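Side-chain contacts in PilM (Pseudomonas aeruginosa, PDB 3HG9), which is of unknown function but probably belongs to a plasmid-encoded pilus system: residues 96-99 with 105-108; 17-22 with 66-71. One frame throughout, in Å; residues are numbered along the deposited sequence.

Contact 1. Residues 96-99 with 105-108; sequences GQLV and ATAI
With chi1 of Thr106 at 73°, OG1 sits between its own backbone N and carbonyl carbon and is turned onto Leu98 O, which it reaches at 3.2 Å in the carbonyl plane, on a lone pair. Leu98 CG is anti to its backbone N (chi1 -174°), which lays the leucine side chain alongside that of Thr106, the two pointing the same way. Leu98 O also accepts Thr106 N at 3.0 Å in a nearly straight bond (169°), so one oxygen is gripped by two donors of a single residue. The return bond, Leu98 N to Thr106 O at 2.9 Å, completes the hydrogen-bonded antiparallel pair. Further along, Ile108 swings its CD1 back against Leu98, meeting both CB and CD2 at 3.8 Å. Leu98 also packs on Leu89 of the adjacent strand 88-94 and on Val120 and Val122 of strand 119-123. On the reverse face, Val99 and Ala105 form a non-hydrogen-bonded pair with CA atoms 4.1 Å apart, and Val99 packs on Val92 and Arg94. Alternating pairs of this kind are characteristic of a two-stranded antiparallel beta hairpin, here, within this chain, at one side of a four-stranded antiparallel sheet.

Contact 2. Residues 17-22 with 66-71; sequences RSLLLY and SYAFIA
A helix laid over one face of an antiparallel beta sheet forms this contact: residues 17-22 of helix 12-31 run nearly antiparallel to strand 66-70, the segment axes 155° apart and 8.3 Å apart at closest approach. Such a short separation goes with the small Ala68, which directs its CB at the helix opposite Leu19 and Tyr22. CG of Leu19 stands 4.2 Å from Ala68 CB, while its CD1 branch runs on past the alanine to cross the end of Ile70, Leu19 CD1 touching Ile70 CD1 at 3.7 Å. One helical turn later, Tyr22 has its CG anti to the backbone N (chi1 -178°), which carries the ring out toward the strand. Ala68 CB meets the ring at its edge, in the ring plane, 4.0 Å from Tyr22 CD2. All four of these side chains are buried and meet through carbon atoms, by van der Waals packing. Around them, Tyr22 also packs on Leu57, Leu45 and Asp42, and Leu19 reaches Ala121 of the second subunit. Strand 66-70 pairs with strand 57-62 through backbone hydrogen bonds of Tyr67 with Tyr60 and Phe69 with Gln58. The arrangement is that of a two-layer helix-on-sheet packing, with the sheet continued into the second subunit by an antiparallel ladder.

From the N terminus, helix 12-31 supplies the first segment of contact 2, and the chain then passes through strand 57-62 before strand 65-70 returns to the helix, closing a loop with 43 residues between the segments. Helix 77-83 and strand 88-94 follow, after which contact 1 closes a short hairpin, with five residues between its segments and three between the strands. The two loops are in series, neither nested nor crossed. The centres of contacts 1 and 2 lie about 26 Å apart; the nearest atoms of contacts 1 and 2 are about 14 Å apart. Contact 2 thus joins the N-terminal helix to the two-stranded sheet, whereas contact 1 builds the hairpin on the outer side, within this chain, of the separate four-stranded sheet.

Contact 1. Residues 96-99 with 105-108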
loop_
_atom_site.group_PDB
_atom_site.type_symbol
_atom_site.label_atom_id
_atom_site.label_comp_id
_atom_site.label_asym_id
_atom_site.label_seq_id
_atom_site.Cartn_x
_atom_site.Cartn_y
_atom_site.Cartn_z
ATOM N N GLY B 96 -15.309 -4.583 -11.817
ATOM C CA GLY B 96 -15.597 -5.218 -10.540
ATOM C C GLY B 96 -14.256 -5.421 -9.846
ATOM O O GLY B 96 -14.208 -5.881 -8.646
ATOM N N GLN B 97 -13.173 -5.077 -10.585
ATOM C CA GLN B 97 -11.787 -5.441 -10.182
ATOM C C GLN B 97 -10.678 -4.380 -10.428
ATOM O O GLN B 97 -10.815 -3.482 -11.311
ATOM C CB GLN B 97 -11.346 -6.739 -10.898
ATOM C CG GLN B 97 -12.367 -7.868 -10.903
ATOM C CD GLN B 97 -12.058 -8.894 -9.837
ATOM O OE1 GLN B 97 -12.403 -8.725 -8.646
ATOM N NE2 GLN B 97 -11.373 -9.976 -10.253
ATOM N N LEU B 98 -9.563 -4.537 -9.686
ATOM C CA LEU B 98 -8.340 -3.763 -9.887
ATOM C C LEU B 98 -7.185 -4.683 -10.189
ATOM O O LEU B 98 -6.597 -5.283 -9.299
ATOM C CB LEU B 98 -7.994 -2.948 -8.648
ATOM C CG LEU B 98 -6.818 -1.982 -8.773
ATOM C CD1 LEU B 98 -7.361 -0.854 -9.560
ATOM C CD2 LEU B 98 -6.201 -1.470 -7.413
ATOM N N VAL B 99 -6.832 -4.768 -11.450
ATOM C CA VAL B 99 -5.822 -5.690 -11.906
ATOM C C VAL B 99 -4.408 -5.158 -11.661
ATOM O O VAL B 99 -3.944 -4.311 -12.406
ATOM C CB VAL B 99 -6.060 -5.980 -13.418
ATOM C CG1 VAL B 99 -5.810 -4.754 -14.228
ATOM C CG2 VAL B 99 -5.203 -7.131 -13.924
ATOM N N ALA B 105 -5.555 -9.781 -9.737
ATOM C CA ALA B 105 -6.760 -8.982 -9.722
ATOM C C ALA B 105 -7.261 -8.911 -8.318
ATOM O O ALA B 105 -7.663 -9.910 -7.765
ATOM C CB ALA B 105 -7.797 -9.622 -10.587
ATOM N N THR B 106 -7.243 -7.715 -7.751
ATOM C CA THR B 106 -7.676 -7.464 -6.393
ATOM C C THR B 106 -9.071 -6.801 -6.454
ATOM O O THR B 106 -9.245 -5.693 -7.025
ATOM C CB THR B 106 -6.618 -6.605 -5.602
ATOM O OG1 THR B 106 -6.629 -5.245 -6.062
ATOM C CG2 THR B 106 -5.209 -7.103 -5.790
ATOM N N ALA B 107 -10.059 -7.514 -5.901
ATOM C CA ALA B 107 -11.475 -7.169 -5.993
ATOM C C ALA B 107 -11.858 -6.086 -5.003
ATOM O O ALA B 107 -11.763 -6.330 -3.777
ATOM C CB ALA B 107 -12.319 -8.408 -5.722
ATOM N N ILE B 108 -12.294 -4.912 -5.507
ATOM C CA ILE B 108 -12.661 -3.784 -4.614
ATOM C C ILE B 108 -14.030 -3.054 -4.822
ATOM O O ILE B 108 -14.590 -3.026 -5.939
ATOM C CB ILE B 108 -11.581 -2.656 -4.580
ATOM C CG1 ILE B 108 -10.191 -3.154 -4.906
ATOM C CG2 ILE B 108 -11.643 -1.852 -3.257
ATOM C CD1 ILE B 108 -9.280 -1.984 -5.186
#

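Contact 2. Residues 17-22 with 66-71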
loop_
_atom_site.group_PDB
_atom_site.type_symbol
_atom_site.label_atom_id
_atom_site.label_comp_id
_atom_site.label_asym_id
_atom_site.label_seq_id
_atom_site.Cartn_x
_atom_site.Cartn_y
_atom_site.Cartn_z
ATOM N N ARG B 17 2.351 -1.536 16.261
ATOM C CA ARG B 17 3.350 -0.489 16.149
ATOM C C ARG B 17 4.855 -0.969 16.056
ATOM O O ARG B 17 5.602 -0.502 15.169
ATOM C CB ARG B 17 3.129 0.528 17.299
ATOM C CG ARG B 17 2.100 1.673 16.944
ATOM C CD ARG B 17 2.044 2.777 18.039
ATOM N NE ARG B 17 1.959 4.191 17.593
ATOM C CZ ARG B 17 0.827 4.852 17.294
ATOM N NH1 ARG B 17 -0.361 4.249 17.381
ATOM N NH2 ARG B 17 0.861 6.128 16.886
ATOM N N SER B 18 5.280 -1.904 16.905
ATOM C CA SER B 18 6.634 -2.492 16.792
ATOM C C SER B 18 6.793 -3.248 15.451
ATOM O O SER B 18 7.760 -3.041 14.698
ATOM C CB SER B 18 6.883 -3.466 17.968
ATOM O OG SER B 18 6.586 -2.832 19.228
ATOM N N LEU B 19 5.831 -4.106 15.136
ATOM C CA LEU B 19 5.821 -4.665 13.825
ATOM C C LEU B 19 6.053 -3.565 12.742
ATOM O O LEU B 19 6.969 -3.674 11.909
ATOM C CB LEU B 19 4.496 -5.392 13.603
ATOM C CG LEU B 19 4.535 -6.188 12.290
ATOM C CD1 LEU B 19 3.755 -7.498 12.507
ATOM C CD2 LEU B 19 3.916 -5.443 11.096
ATOM N N LEU B 20 5.237 -2.507 12.749
ATOM C CA LEU B 20 5.293 -1.527 11.627
ATOM C C LEU B 20 6.673 -0.916 11.598
ATOM O O LEU B 20 7.318 -0.710 10.520
ATOM C CB LEU B 20 4.238 -0.435 11.793
ATOM C CG LEU B 20 2.983 -1.173 11.502
ATOM C CD1 LEU B 20 1.758 -0.306 11.588
ATOM C CD2 LEU B 20 3.135 -1.889 10.114
ATOM N N LEU B 21 7.153 -0.668 12.797
ATOM C CA LEU B 21 8.434 -0.061 12.931
ATOM C C LEU B 21 9.554 -0.976 12.413
ATOM O O LEU B 21 10.520 -0.498 11.798
ATOM C CB LEU B 21 8.617 0.242 14.388
ATOM C CG LEU B 21 9.901 0.902 14.768
ATOM C CD1 LEU B 21 9.553 1.461 16.130
ATOM C CD2 LEU B 21 11.075 -0.106 14.817
ATOM N N TYR B 22 9.446 -2.279 12.669
ATOM C CA TYR B 22 10.492 -3.259 12.206
ATOM C C TYR B 22 10.409 -3.363 10.704
ATOM O O TYR B 22 11.413 -3.279 9.983
ATOM C CB TYR B 22 10.192 -4.611 12.771
ATOM C CG TYR B 22 11.166 -5.704 12.456
ATOM C CD1 TYR B 22 12.302 -5.890 13.224
ATOM C CD2 TYR B 22 10.872 -6.654 11.465
ATOM C CE1 TYR B 22 13.222 -6.976 12.928
ATOM C CE2 TYR B 22 11.748 -7.740 11.178
ATOM C CZ TYR B 22 12.907 -7.884 11.891
ATOM O OH TYR B 22 13.720 -8.958 11.604
ATOM N N SER B 66 9.689 -6.344 1.093
ATOM C CA SER B 66 9.882 -7.019 2.367
ATOM C C SER B 66 8.600 -7.288 3.162
ATOM O O SER B 66 7.630 -6.594 3.023
ATOM C CB SER B 66 10.944 -6.312 3.213
ATOM O OG SER B 66 10.904 -4.934 2.954
ATOM N N TYR B 67 8.644 -8.316 4.021
ATOM C CA TYR B 67 7.552 -8.651 4.870
ATOM C C TYR B 67 7.980 -8.700 6.335
ATOM O O TYR B 67 9.077 -9.163 6.652
ATOM C CB TYR B 67 7.085 -10.018 4.489
ATOM C CG TYR B 67 7.100 -10.305 3.024
ATOM C CD1 TYR B 67 5.934 -10.685 2.375
ATOM C CD2 TYR B 67 8.262 -10.242 2.284
ATOM C CE1 TYR B 67 5.913 -11.005 0.994
ATOM C CE2 TYR B 67 8.249 -10.536 0.919
ATOM C CZ TYR B 67 7.076 -10.928 0.277
ATOM O OH TYR B 67 7.052 -11.220 -1.117
ATOM N N ALA B 68 7.112 -8.277 7.238
ATOM C CA ALA B 68 7.382 -8.477 8.660
ATOM C C ALA B 68 6.211 -9.267 9.215
ATOM O O ALA B 68 5.073 -8.920 8.881
ATOM C CB ALA B 68 7.491 -7.091 9.375
ATOM N N PHE B 69 6.446 -10.327 9.998
ATOM C CA PHE B 69 5.342 -11.186 10.403
ATOM C C PHE B 69 5.441 -11.804 11.777
ATOM O O PHE B 69 6.492 -12.272 12.188
ATOM C CB PHE B 69 5.117 -12.310 9.388
ATOM C CG PHE B 69 6.352 -13.100 9.037
ATOM C CD1 PHE B 69 6.621 -14.326 9.669
ATOM C CD2 PHE B 69 7.220 -12.637 8.025
ATOM C CE1 PHE B 69 7.742 -15.067 9.337
ATOM C CE2 PHE B 69 8.369 -13.357 7.670
ATOM C CZ PHE B 69 8.643 -14.601 8.337
ATOM N N ILE B 70 4.324 -11.787 12.488
ATOM C CA ILE B 70 4.196 -12.577 13.692
ATOM C C ILE B 70 3.590 -13.913 13.328
ATOM O O ILE B 70 2.424 -14.013 12.957
ATOM C CB ILE B 70 3.470 -11.861 14.842
ATOM C CG1 ILE B 70 4.513 -11.116 15.665
ATOM C CG2 ILE B 70 2.843 -12.859 15.843
ATOM C CD1 ILE B 70 4.847 -9.747 15.169
ATOM N N ALA B 71 4.454 -14.922 13.447
ATOM C CA ALA B 71 4.231 -16.308 13.039
ATOM C C ALA B 71 2.941 -16.962 13.583
ATOM O O ALA B 71 2.270 -17.738 12.840
ATOM C CB ALA B 71 5.489 -17.161 13.366
#